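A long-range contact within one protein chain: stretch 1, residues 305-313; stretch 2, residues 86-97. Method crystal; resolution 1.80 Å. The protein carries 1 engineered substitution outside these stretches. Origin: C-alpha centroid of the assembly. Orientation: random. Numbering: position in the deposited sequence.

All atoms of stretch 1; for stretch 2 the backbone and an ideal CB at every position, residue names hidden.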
# COMPACT_ATOMS: atom_id res chain seq x y z
N PRO A 305 19.77 -2.87 16.43
CA PRO A 305 19.22 -2.53 15.11
C PRO A 305 17.71 -2.41 15.09
O PRO A 305 17.01 -3.25 15.67
CB PRO A 305 19.66 -3.70 14.21
CG PRO A 305 20.78 -4.35 14.91
CD PRO A 305 20.59 -4.11 16.38
N LEU A 306 17.22 -1.35 14.44
CA LEU A 306 15.79 -1.13 14.29
C LEU A 306 15.21 -1.93 13.15
O LEU A 306 15.89 -2.18 12.15
CB LEU A 306 15.46 0.36 14.09
CG LEU A 306 16.21 1.33 15.01
CD1 LEU A 306 15.69 2.72 14.72
CD2 LEU A 306 15.89 0.88 16.44
N ASP A 307 13.96 -2.35 13.34
CA ASP A 307 13.22 -3.03 12.29
C ASP A 307 12.51 -1.99 11.44
O ASP A 307 12.12 -0.93 11.93
CB ASP A 307 12.19 -4.00 12.88
CG ASP A 307 11.54 -4.93 11.81
OD1 ASP A 307 12.26 -5.43 10.90
OD2 ASP A 307 10.32 -5.13 11.87
N GLY A 308 12.39 -2.29 10.15
CA GLY A 308 11.74 -1.40 9.20
C GLY A 308 12.67 -0.26 8.82
O GLY A 308 12.22 0.77 8.32
N LYS A 309 13.96 -0.46 9.06
CA LYS A 309 14.92 0.59 8.83
C LYS A 309 15.06 0.86 7.35
O LYS A 309 15.17 -0.07 6.54
CB LYS A 309 16.30 0.22 9.42
CG LYS A 309 17.41 1.04 8.85
CD LYS A 309 17.57 2.31 9.63
CE LYS A 309 18.81 2.20 10.48
NZ LYS A 309 19.93 3.00 9.95
N ILE A 310 15.09 2.14 7.01
CA ILE A 310 15.23 2.61 5.64
C ILE A 310 16.67 3.00 5.35
O ILE A 310 17.29 3.76 6.09
CB ILE A 310 14.28 3.82 5.38
CG1 ILE A 310 12.82 3.41 5.63
CG2 ILE A 310 14.49 4.41 4.00
CD1 ILE A 310 12.27 2.29 4.74
N ASP A 311 17.22 2.43 4.28
CA ASP A 311 18.57 2.77 3.84
C ASP A 311 18.46 3.96 2.90
O ASP A 311 17.86 3.86 1.84
CB ASP A 311 19.22 1.57 3.12
CG ASP A 311 20.64 1.86 2.63
OD1 ASP A 311 21.39 2.62 3.29
OD2 ASP A 311 21.01 1.30 1.57
N PHE A 312 19.02 5.10 3.31
CA PHE A 312 18.97 6.30 2.46
C PHE A 312 19.66 6.09 1.09
O PHE A 312 19.22 6.65 0.07
CB PHE A 312 19.51 7.52 3.22
CG PHE A 312 18.53 8.10 4.23
CD1 PHE A 312 17.27 8.53 3.83
CD2 PHE A 312 18.88 8.21 5.57
CE1 PHE A 312 16.36 9.07 4.75
CE2 PHE A 312 17.98 8.75 6.50
CZ PHE A 312 16.72 9.17 6.09
N ASP A 313 20.69 5.24 1.06
CA ASP A 313 21.32 4.80 -0.19
C ASP A 313 20.65 3.55 -0.77
O ASP A 313 19.63 3.62 -1.47
CB ASP A 313 22.81 4.53 0.03
CG ASP A 313 23.48 5.61 0.85
OD1 ASP A 313 23.94 5.32 1.97
OD2 ASP A 313 23.52 6.77 0.37
N UNK A 86 16.74 16.74 1.61
CA UNK A 86 16.50 16.43 3.03
C UNK A 86 17.71 15.84 3.73
O UNK A 86 18.52 15.11 3.13
CB UNK A 86 15.33 15.46 3.16
N UNK A 87 17.79 16.12 5.03
CA UNK A 87 18.81 15.58 5.91
C UNK A 87 18.73 14.06 6.01
O UNK A 87 17.66 13.45 5.85
CB UNK A 87 18.68 16.20 7.30
N UNK A 88 19.87 13.45 6.30
CA UNK A 88 19.95 12.01 6.45
C UNK A 88 20.68 11.59 7.72
O UNK A 88 21.12 10.44 7.84
CB UNK A 88 20.64 11.40 5.23
N UNK A 89 20.76 12.50 8.69
CA UNK A 89 21.57 12.28 9.89
C UNK A 89 20.73 11.75 11.06
O UNK A 89 20.88 12.22 12.19
CB UNK A 89 22.26 13.58 10.30
N UNK A 90 19.84 10.82 10.75
CA UNK A 90 18.95 10.16 11.70
C UNK A 90 18.52 8.79 11.14
O UNK A 90 18.71 8.48 9.95
CB UNK A 90 17.73 11.04 11.99
N UNK A 91 17.92 7.97 12.00
CA UNK A 91 17.42 6.67 11.57
C UNK A 91 15.96 6.82 11.20
O UNK A 91 15.15 7.24 12.02
CB UNK A 91 17.60 5.61 12.66
N UNK A 92 15.63 6.47 9.97
CA UNK A 92 14.22 6.44 9.55
C UNK A 92 13.73 4.99 9.50
O UNK A 92 14.39 4.13 8.89
CB UNK A 92 14.04 7.11 8.19
N UNK A 93 12.58 4.72 10.14
CA UNK A 93 11.89 3.43 9.96
C UNK A 93 10.48 3.63 9.42
O UNK A 93 9.84 4.64 9.69
CB UNK A 93 11.83 2.66 11.28
N UNK A 94 9.99 2.67 8.65
CA UNK A 94 8.63 2.76 8.18
C UNK A 94 7.81 1.69 8.86
O UNK A 94 8.28 1.08 9.83
CB UNK A 94 8.56 2.63 6.66
N UNK A 95 6.60 1.45 8.34
CA UNK A 95 5.68 0.46 8.87
C UNK A 95 5.64 -0.70 7.87
O UNK A 95 5.38 -0.48 6.67
CB UNK A 95 4.29 1.05 9.11
N UNK A 96 5.98 -1.91 8.32
CA UNK A 96 5.84 -3.08 7.46
C UNK A 96 5.25 -4.29 8.16
O UNK A 96 5.25 -4.36 9.38
CB UNK A 96 7.20 -3.45 6.88
N UNK A 97 4.73 -5.25 7.38
CA UNK A 97 4.31 -6.51 7.95
C UNK A 97 2.92 -6.57 8.57
O UNK A 97 2.49 -7.64 9.03
CB UNK A 97 5.33 -6.91 9.02

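Position 86 lies beyond the reach of stretch 1, which sets no preference; it is Cys86. At position 87 the ideal CB points away, with nothing of stretch 1 within 5.5 Å, so the choice is again open. Arg87 turns back on its own stretch, toward position 89.

At position 88 the ideal CB points toward stretch 1 and sits 3.7 Å from CD2 of Phe312. A long side chain with several methylenes could lie flat on this ring; Met, Lys, Arg or Gln would all serve, and the carboxylate of Asp313 adds some preference for a positive charge. The residue is Arg88. Arg88 CG lies over the face of the Phe312 ring, 3.5 Å from its centroid, a CH-pi contact. Arg88 NH2 and Asp313 OD2 are 4.5 Å apart, beyond a salt bridge.

Position 89 points away, leaving the choice open; Asp89 answers Arg87 in a salt bridge, Arg87 NE to Asp89 OD1 at 2.8 Å.

Position 90 points sideways, with nothing of stretch 1 within 5.5 Å of its CB. That is too far for a short side chain, whereas a large aromatic one can turn a face to the edge of Phe312. Tyr90 does: the edge of Phe312 meets its face, centroids 5.5 Å apart and planes at 75°.

Position 91, also sideways, begins a short strand. Its CB is 4.0 Å from CD1 of Leu306, with Lys309 also near, so a residue both partly aliphatic and polar fits. Gln91 packs NE2 against Leu306 CD1 at 3.7 Å, while a water bridges its OE1 to the backbone N of Leu306.

Position 92 faces Ile310 and Phe312, a greasy setting that would suit Leu, Ile, Val or Met. Leu92 places CD2 4.1 Å from CB of Ile310, and its backbone O accepts a hydrogen bond from Ile310 N at 2.8 Å.

At position 93 the backbone bridges that of Lys309, and the CB is crowded by carbonyls, 3.5 Å from Gly308 O. A compact, beta-branched residue such as Thr or Val is apt. Thr93 sets CG2 3.7 Å from Leu306 CB; its hydroxyl bonds elsewhere in the structure.

Position 94 donates its backbone N to Gly308 O at 2.9 Å. Its CB lies 4.2 Å from Ile310 CD1, leaving room for a medium side chain, polar or apolar. Asn94 CG lies 3.8 Å from Ile310 CD1.

Position 95 points away, so stretch 1 sets no preference; it is Val95.

Position 96 points toward stretch 1, but at a distance, so a long side chain is needed, and Asp307 favours Lys or Arg. Arg96 forms a salt bridge, NH2 to Asp307 OD1 at 3.3 Å.

At position 97, positive phi favours glycine: Gly97.

Stretch 2 86-97: CRRDYQLTNVRG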
# COMPACT_ATOMS: atom_id res chain seq x y z
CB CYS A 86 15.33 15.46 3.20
SG CYS A 86 13.77 15.93 2.38
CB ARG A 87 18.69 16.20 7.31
CG ARG A 87 17.51 15.69 8.15
CD ARG A 87 17.22 16.64 9.34
NE ARG A 87 18.41 16.80 10.18
CZ ARG A 87 18.70 17.90 10.88
NH1 ARG A 87 17.92 18.98 10.81
NH2 ARG A 87 19.81 17.93 11.61
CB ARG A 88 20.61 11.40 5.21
CG ARG A 88 19.64 11.31 4.05
CD ARG A 88 20.31 11.14 2.72
NE ARG A 88 19.31 10.93 1.67
CZ ARG A 88 19.60 10.59 0.42
NH1 ARG A 88 18.62 10.42 -0.46
NH2 ARG A 88 20.86 10.42 0.05
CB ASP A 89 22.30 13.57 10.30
CG ASP A 89 21.34 14.75 10.49
OD1 ASP A 89 20.12 14.58 10.24
OD2 ASP A 89 21.80 15.83 10.88
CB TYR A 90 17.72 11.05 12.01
CG TYR A 90 16.75 11.17 10.83
CD1 TYR A 90 16.93 12.14 9.86
CD2 TYR A 90 15.70 10.26 10.68
CE1 TYR A 90 16.07 12.24 8.77
CE2 TYR A 90 14.82 10.35 9.60
CZ TYR A 90 15.02 11.35 8.65
OH TYR A 90 14.16 11.43 7.57
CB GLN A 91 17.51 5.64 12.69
CG GLN A 91 18.92 5.39 13.21
CD GLN A 91 19.04 4.02 13.82
OE1 GLN A 91 19.01 3.01 13.12
NE2 GLN A 91 19.11 3.98 15.14
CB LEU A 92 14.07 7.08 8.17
CG LEU A 92 12.67 7.03 7.51
CD1 LEU A 92 11.60 7.83 8.30
CD2 LEU A 92 12.87 7.56 6.11
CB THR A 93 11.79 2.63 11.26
OG1 THR A 93 11.15 3.45 12.23
CG2 THR A 93 13.19 2.23 11.78
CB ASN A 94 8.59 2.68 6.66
CG ASN A 94 8.87 1.28 6.15
OD1 ASN A 94 9.55 0.49 6.80
ND2 ASN A 94 8.36 0.98 4.95
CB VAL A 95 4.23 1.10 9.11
CG1 VAL A 95 3.22 0.01 9.41
CG2 VAL A 95 4.27 2.06 10.27
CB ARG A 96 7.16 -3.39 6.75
CG ARG A 96 8.31 -3.82 7.65
CD ARG A 96 9.15 -4.82 6.87
NE ARG A 96 9.98 -5.69 7.71
CZ ARG A 96 9.53 -6.71 8.44
NH1 ARG A 96 8.23 -7.00 8.49
NH2 ARG A 96 10.39 -7.44 9.15
O HOH W 1 19.43 0.42 13.29
O HOH W 2 17.54 5.56 8.11
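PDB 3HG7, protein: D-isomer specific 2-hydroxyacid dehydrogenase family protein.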